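Molybdenum cofactor carrier protein from Chlamydomonas reinhardtii probably binds the molybdenum cofactor and carries it within the cell. Local coordinates of one contact, PDB 2IZ6 (chain A, 1.60 Å), residues Ser108-Ala113 and Pro133-Gly138, beside the matching contact of the related p450 cytochrome, putative from Rippkaea orientalis, PDB 6Y01 (chain B, 1.23 Å), residues Ser109-Ala114 and Pro134-Asn139. Both blocks share one frame: the second was fitted to the first on N, CA, C and O of the twelve residues, RMSD 0.60 Å. Numbering follows each deposited sequence.

Structure 1 (2IZ6); sequences SNVLVA and PVVLLG.
Two neighbouring parallel strands of a beta-alpha-beta unit meet here, 110-114 and 134-137, joined by helix 118-129 within the parallel sheet of a Rossmann-like SLOG fold. L111 pairs with V134, V112 with V135 and A113 with L136. The backbone ladder starts with L111 N on P133 O, 3.3 Å, and continues with V135 N on L111 O, 2.8 Å; A113 N to V135 O and L137 N to A113 O complete it. On one face V110, V112 and V135 form an apolar patch, V112 and V135 touching V168 and A164 of helix 161-173. CG1 of V110 crosses to CG2 of V135 at 3.9 Å. V112 neighbours V135; its CG1, anti to the backbone N (chi1 -175°), sits 3.7 Å from V135 O. On the other face, CB of A113 meets CD2 of L136 at 3.9 Å, while L111, its CB 4.3 Å from P133 O, packs on A127 of helix 118-129. N109 lies ahead of the strand, with ND2 weakly bonded to I15 O. G138 follows the last pair with a positive phi of 68°, which favours glycine.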
loop_
_atom_site.group_PDB
_atom_site.type_symbol
_atom_site.label_atom_id
_atom_site.label_comp_id
_atom_site.label_asym_id
_atom_site.label_seq_id
_atom_site.Cartn_x
_atom_site.Cartn_y
_atom_site.Cartn_z
ATOM N N SER A 108 -12.430 -5.379 -9.790
ATOM C CA SER A 108 -13.042 -6.192 -10.858
ATOM C C SER A 108 -14.170 -7.072 -10.368
ATOM O O SER A 108 -14.168 -7.578 -9.253
ATOM C CB SER A 108 -12.001 -7.054 -11.518
ATOM O OG SER A 108 -11.566 -8.016 -10.592
ATOM N N ASN A 109 -15.173 -7.308 -11.227
ATOM C CA ASN A 109 -16.247 -8.251 -10.922
ATOM C C ASN A 109 -15.801 -9.723 -11.013
ATOM O O ASN A 109 -16.171 -10.608 -10.278
ATOM C CB ASN A 109 -17.397 -8.055 -11.904
ATOM C CG ASN A 109 -18.099 -6.765 -11.723
ATOM O OD1 ASN A 109 -18.995 -6.669 -10.886
ATOM N ND2 ASN A 109 -17.682 -5.753 -12.421
ATOM N N VAL A 110 -14.916 -9.943 -11.967
ATOM C CA VAL A 110 -14.266 -11.237 -12.229
ATOM C C VAL A 110 -12.893 -10.984 -12.662
ATOM O O VAL A 110 -12.621 -10.055 -13.397
ATOM C CB VAL A 110 -14.964 -12.019 -13.388
ATOM C CG1 VAL A 110 -14.401 -13.477 -13.493
ATOM C CG2 VAL A 110 -16.412 -12.071 -13.153
ATOM N N LEU A 111 -11.954 -11.822 -12.194
ATOM C CA LEU A 111 -10.528 -11.757 -12.599
ATOM C C LEU A 111 -10.188 -12.942 -13.512
ATOM O O LEU A 111 -10.528 -14.087 -13.193
ATOM C CB LEU A 111 -9.616 -11.760 -11.334
ATOM C CG LEU A 111 -8.098 -11.690 -11.514
ATOM C CD1 LEU A 111 -7.741 -10.368 -12.188
ATOM C CD2 LEU A 111 -7.349 -11.826 -10.220
ATOM N N VAL A 112 -9.584 -12.689 -14.676
ATOM C CA VAL A 112 -9.159 -13.734 -15.559
ATOM C C VAL A 112 -7.650 -13.727 -15.630
ATOM O O VAL A 112 -7.016 -12.695 -15.902
ATOM C CB VAL A 112 -9.696 -13.490 -17.001
ATOM C CG1 VAL A 112 -9.359 -14.612 -17.901
ATOM C CG2 VAL A 112 -11.209 -13.361 -17.034
ATOM N N ALA A 113 -7.053 -14.885 -15.319
ATOM C CA ALA A 113 -5.626 -15.111 -15.458
ATOM C C ALA A 113 -5.410 -15.828 -16.802
ATOM O O ALA A 113 -6.033 -16.866 -17.070
ATOM C CB ALA A 113 -5.113 -15.971 -14.328
ATOM N N PRO A 133 -14.609 -14.362 -7.792
ATOM C CA PRO A 133 -14.363 -15.442 -8.733
ATOM C C PRO A 133 -13.212 -15.217 -9.691
ATOM O O PRO A 133 -12.937 -14.096 -10.077
ATOM C CB PRO A 133 -15.627 -15.527 -9.551
ATOM C CG PRO A 133 -16.139 -14.160 -9.494
ATOM C CD PRO A 133 -15.703 -13.516 -8.244
ATOM N N VAL A 134 -12.551 -16.292 -9.983
ATOM C CA VAL A 134 -11.412 -16.245 -10.882
ATOM C C VAL A 134 -11.543 -17.264 -12.048
ATOM O O VAL A 134 -11.933 -18.426 -11.858
ATOM C CB VAL A 134 -10.080 -16.483 -10.100
ATOM C CG1 VAL A 134 -8.879 -16.448 -11.055
ATOM C CG2 VAL A 134 -9.835 -15.461 -8.993
ATOM N N VAL A 135 -11.214 -16.806 -13.228
ATOM C CA VAL A 135 -11.140 -17.646 -14.413
ATOM C C VAL A 135 -9.698 -17.923 -14.877
ATOM O O VAL A 135 -8.941 -16.979 -15.031
ATOM C CB VAL A 135 -11.969 -17.058 -15.580
ATOM C CG1 VAL A 135 -11.927 -17.964 -16.781
ATOM C CG2 VAL A 135 -13.410 -16.857 -15.201
ATOM N N LEU A 136 -9.302 -19.200 -14.915
ATOM C CA LEU A 136 -7.958 -19.582 -15.269
ATOM C C LEU A 136 -7.931 -20.081 -16.688
ATOM O O LEU A 136 -8.484 -21.140 -16.987
ATOM C CB LEU A 136 -7.480 -20.681 -14.311
ATOM C CG LEU A 136 -7.452 -20.357 -12.818
ATOM C CD1 LEU A 136 -6.908 -21.595 -12.025
ATOM C CD2 LEU A 136 -6.651 -19.118 -12.522
ATOM N N LEU A 137 -7.205 -19.358 -17.541
ATOM C CA LEU A 137 -7.088 -19.661 -18.985
ATOM C C LEU A 137 -5.604 -19.866 -19.306
ATOM O O LEU A 137 -4.773 -19.019 -19.041
ATOM C CB LEU A 137 -7.678 -18.545 -19.840
ATOM C CG LEU A 137 -7.496 -18.670 -21.378
ATOM C CD1 LEU A 137 -8.226 -19.898 -21.836
ATOM C CD2 LEU A 137 -8.028 -17.372 -22.068
ATOM N N GLY A 138 -5.306 -21.012 -19.859
ATOM C CA GLY A 138 -3.931 -21.326 -20.300
ATOM C C GLY A 138 -2.931 -21.477 -19.185
ATOM O O GLY A 138 -1.733 -21.213 -19.370
#

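Structure 2 (6Y01); sequences SDVVIA and PVILLN.
A parallel beta-alpha-beta pairing joins strands 111-115 and 135-138, with V112 opposite V135, I113 opposite I136 and A114 opposite L137. The backbone ladder starts with V112 N on P134 O, 3.0 Å, and continues with I136 N on V112 O, 2.8 Å; A114 N to I136 O and L138 N to A114 O complete it. On one face V111, I113 and I136 form an apolar patch, with I136 reaching L168 of helix 162-176. CG1 of V111 crosses to CD1 of I136 at 3.8 Å. I113 neighbours I136; its CG2, anti to the backbone N, sits 3.7 Å from I136 O. On the other face, CB of A114 meets CD2 of L137 at 3.8 Å, while V112 has its CB 3.9 Å from P134 O. D110 lies ahead of the strand and accepts a hydrogen bond at OD2 from I17 N. N139 follows the last pair in extended form, phi -160°, and its OD1 is held by D141 N and by Q145 NE2.

What differs
The chains part most clearly after the second strand. G138(A) has phi 68° and psi 27°, whereas N139(B) has -160° and 173°; their CA atoms stand 1.2 Å apart after superposition and their carbonyl O atoms 3.2 Å apart, so the peptide after the strand is turned differently at this residue. The side chain of N139(B) lets ND2 approach CB of L137(B) at 4.0 Å, a contact that G138(A) has no side chain to make. Within the ladder, L111(A) against V112(B) changes the buried face: CG of L111(A) and CG1 of V112(B) fall 0.3 Å apart, but the leucine carries CD1 and CD2 further from the strand, while the valine branches at CB with a CG2 that has no counterpart in the leucine. On the other face V112(A) is matched by I113(B), with CG2 of V112(A) and CG1 of I113(B) 0.1 Å apart and CG1 of V112(A) and CG2 of I113(B) 0.3 Å apart; CD1 of I113(B) has no counterpart in V112(A). At V135(A) against I136(B) the branches also superpose, CG2 of V135(A) lying 0.4 Å apart from CG1 of I136(B), and the touch on V110(A) or V111(B) is kept. Ahead of the strand, N109(A) stands where D110(B) does, chi1 -68° against -66°, an amide in the place of a carboxylate that probably carries a charge.

Structure 2 (6Y01)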
loop_
_atom_site.group_PDB
_atom_site.type_symbol
_atom_site.label_atom_id
_atom_site.label_comp_id
_atom_site.label_asym_id
_atom_site.label_seq_id
_atom_site.Cartn_x
_atom_site.Cartn_y
_atom_site.Cartn_z
ATOM N N SER B 109 -12.560 -5.650 -9.605
ATOM C CA SER B 109 -13.020 -6.523 -10.692
ATOM C C SER B 109 -14.228 -7.332 -10.238
ATOM O O SER B 109 -14.255 -7.822 -9.085
ATOM C CB SER B 109 -11.933 -7.449 -11.134
ATOM O OG SER B 109 -10.817 -6.779 -11.692
ATOM N N ASP B 110 -15.226 -7.487 -11.083
ATOM C CA ASP B 110 -16.326 -8.431 -10.826
ATOM C C ASP B 110 -15.858 -9.865 -11.045
ATOM O O ASP B 110 -16.303 -10.774 -10.332
ATOM C CB ASP B 110 -17.527 -8.076 -11.697
ATOM C CG ASP B 110 -18.099 -6.741 -11.307
ATOM O OD1 ASP B 110 -18.351 -6.524 -10.070
ATOM O OD2 ASP B 110 -18.264 -5.927 -12.165
ATOM N N VAL B 111 -15.012 -10.084 -12.036
ATOM C CA VAL B 111 -14.371 -11.386 -12.329
ATOM C C VAL B 111 -12.946 -11.071 -12.721
ATOM O O VAL B 111 -12.707 -10.062 -13.436
ATOM C CB VAL B 111 -15.087 -12.149 -13.448
ATOM C CG1 VAL B 111 -14.389 -13.474 -13.680
ATOM C CG2 VAL B 111 -16.570 -12.318 -13.171
ATOM N N VAL B 112 -12.010 -11.904 -12.319
ATOM C CA VAL B 112 -10.585 -11.770 -12.659
ATOM C C VAL B 112 -10.255 -12.938 -13.580
ATOM O O VAL B 112 -10.578 -14.096 -13.257
ATOM C CB VAL B 112 -9.703 -11.828 -11.378
ATOM C CG1 VAL B 112 -8.240 -11.882 -11.739
ATOM C CG2 VAL B 112 -9.978 -10.648 -10.465
ATOM N N ILE B 113 -9.676 -12.629 -14.743
ATOM C CA ILE B 113 -9.152 -13.662 -15.643
ATOM C C ILE B 113 -7.638 -13.584 -15.643
ATOM O O ILE B 113 -7.063 -12.491 -15.870
ATOM C CB ILE B 113 -9.658 -13.469 -17.087
ATOM C CG1 ILE B 113 -11.186 -13.415 -17.163
ATOM C CG2 ILE B 113 -9.066 -14.536 -17.972
ATOM C CD1 ILE B 113 -11.728 -13.064 -18.535
ATOM N N ALA B 114 -7.013 -14.729 -15.401
ATOM C CA ALA B 114 -5.566 -14.860 -15.519
ATOM C C ALA B 114 -5.307 -15.521 -16.862
ATOM O O ALA B 114 -5.596 -16.708 -17.044
ATOM C CB ALA B 114 -4.970 -15.674 -14.376
ATOM N N PRO B 134 -14.443 -14.137 -7.932
ATOM C CA PRO B 134 -14.423 -15.169 -8.961
ATOM C C PRO B 134 -13.186 -15.031 -9.845
ATOM O O PRO B 134 -12.853 -13.904 -10.296
ATOM C CB PRO B 134 -15.695 -14.909 -9.796
ATOM C CG PRO B 134 -16.528 -14.044 -8.935
ATOM C CD PRO B 134 -15.573 -13.221 -8.072
ATOM N N VAL B 135 -12.528 -16.162 -10.078
ATOM C CA VAL B 135 -11.287 -16.210 -10.861
ATOM C C VAL B 135 -11.424 -17.264 -11.933
ATOM O O VAL B 135 -11.807 -18.388 -11.637
ATOM C CB VAL B 135 -10.050 -16.482 -10.009
ATOM C CG1 VAL B 135 -8.817 -16.654 -10.887
ATOM C CG2 VAL B 135 -9.845 -15.392 -8.987
ATOM N N ILE B 136 -11.060 -16.862 -13.162
ATOM C CA ILE B 136 -10.989 -17.784 -14.301
ATOM C C ILE B 136 -9.545 -17.881 -14.741
ATOM O O ILE B 136 -8.919 -16.845 -15.036
ATOM C CB ILE B 136 -11.878 -17.310 -15.452
ATOM C CG1 ILE B 136 -13.329 -17.170 -15.008
ATOM C CG2 ILE B 136 -11.726 -18.237 -16.634
ATOM C CD1 ILE B 136 -14.214 -16.469 -16.031
ATOM N N LEU B 137 -9.027 -19.100 -14.824
ATOM C CA LEU B 137 -7.677 -19.341 -15.357
ATOM C C LEU B 137 -7.783 -19.752 -16.819
ATOM O O LEU B 137 -8.482 -20.693 -17.146
ATOM C CB LEU B 137 -6.988 -20.433 -14.540
ATOM C CG LEU B 137 -6.938 -20.179 -13.027
ATOM C CD1 LEU B 137 -6.245 -21.366 -12.336
ATOM C CD2 LEU B 137 -6.224 -18.900 -12.715
ATOM N N LEU B 138 -7.022 -19.066 -17.639
ATOM C CA LEU B 138 -6.889 -19.387 -19.087
ATOM C C LEU B 138 -5.399 -19.557 -19.373
ATOM O O LEU B 138 -4.690 -18.571 -19.645
ATOM C CB LEU B 138 -7.568 -18.287 -19.910
ATOM C CG LEU B 138 -7.544 -18.539 -21.400
ATOM C CD1 LEU B 138 -8.458 -19.666 -21.806
ATOM C CD2 LEU B 138 -7.977 -17.271 -22.089
ATOM N N ASN B 139 -4.902 -20.777 -19.158
ATOM C CA ASN B 139 -3.461 -21.031 -19.274
ATOM C C ASN B 139 -3.216 -22.507 -19.478
ATOM O O ASN B 139 -4.163 -23.302 -19.386
ATOM C CB ASN B 139 -2.672 -20.513 -18.069
ATOM C CG ASN B 139 -2.945 -21.239 -16.779
ATOM O OD1 ASN B 139 -2.971 -22.476 -16.738
ATOM N ND2 ASN B 139 -3.212 -20.451 -15.761
#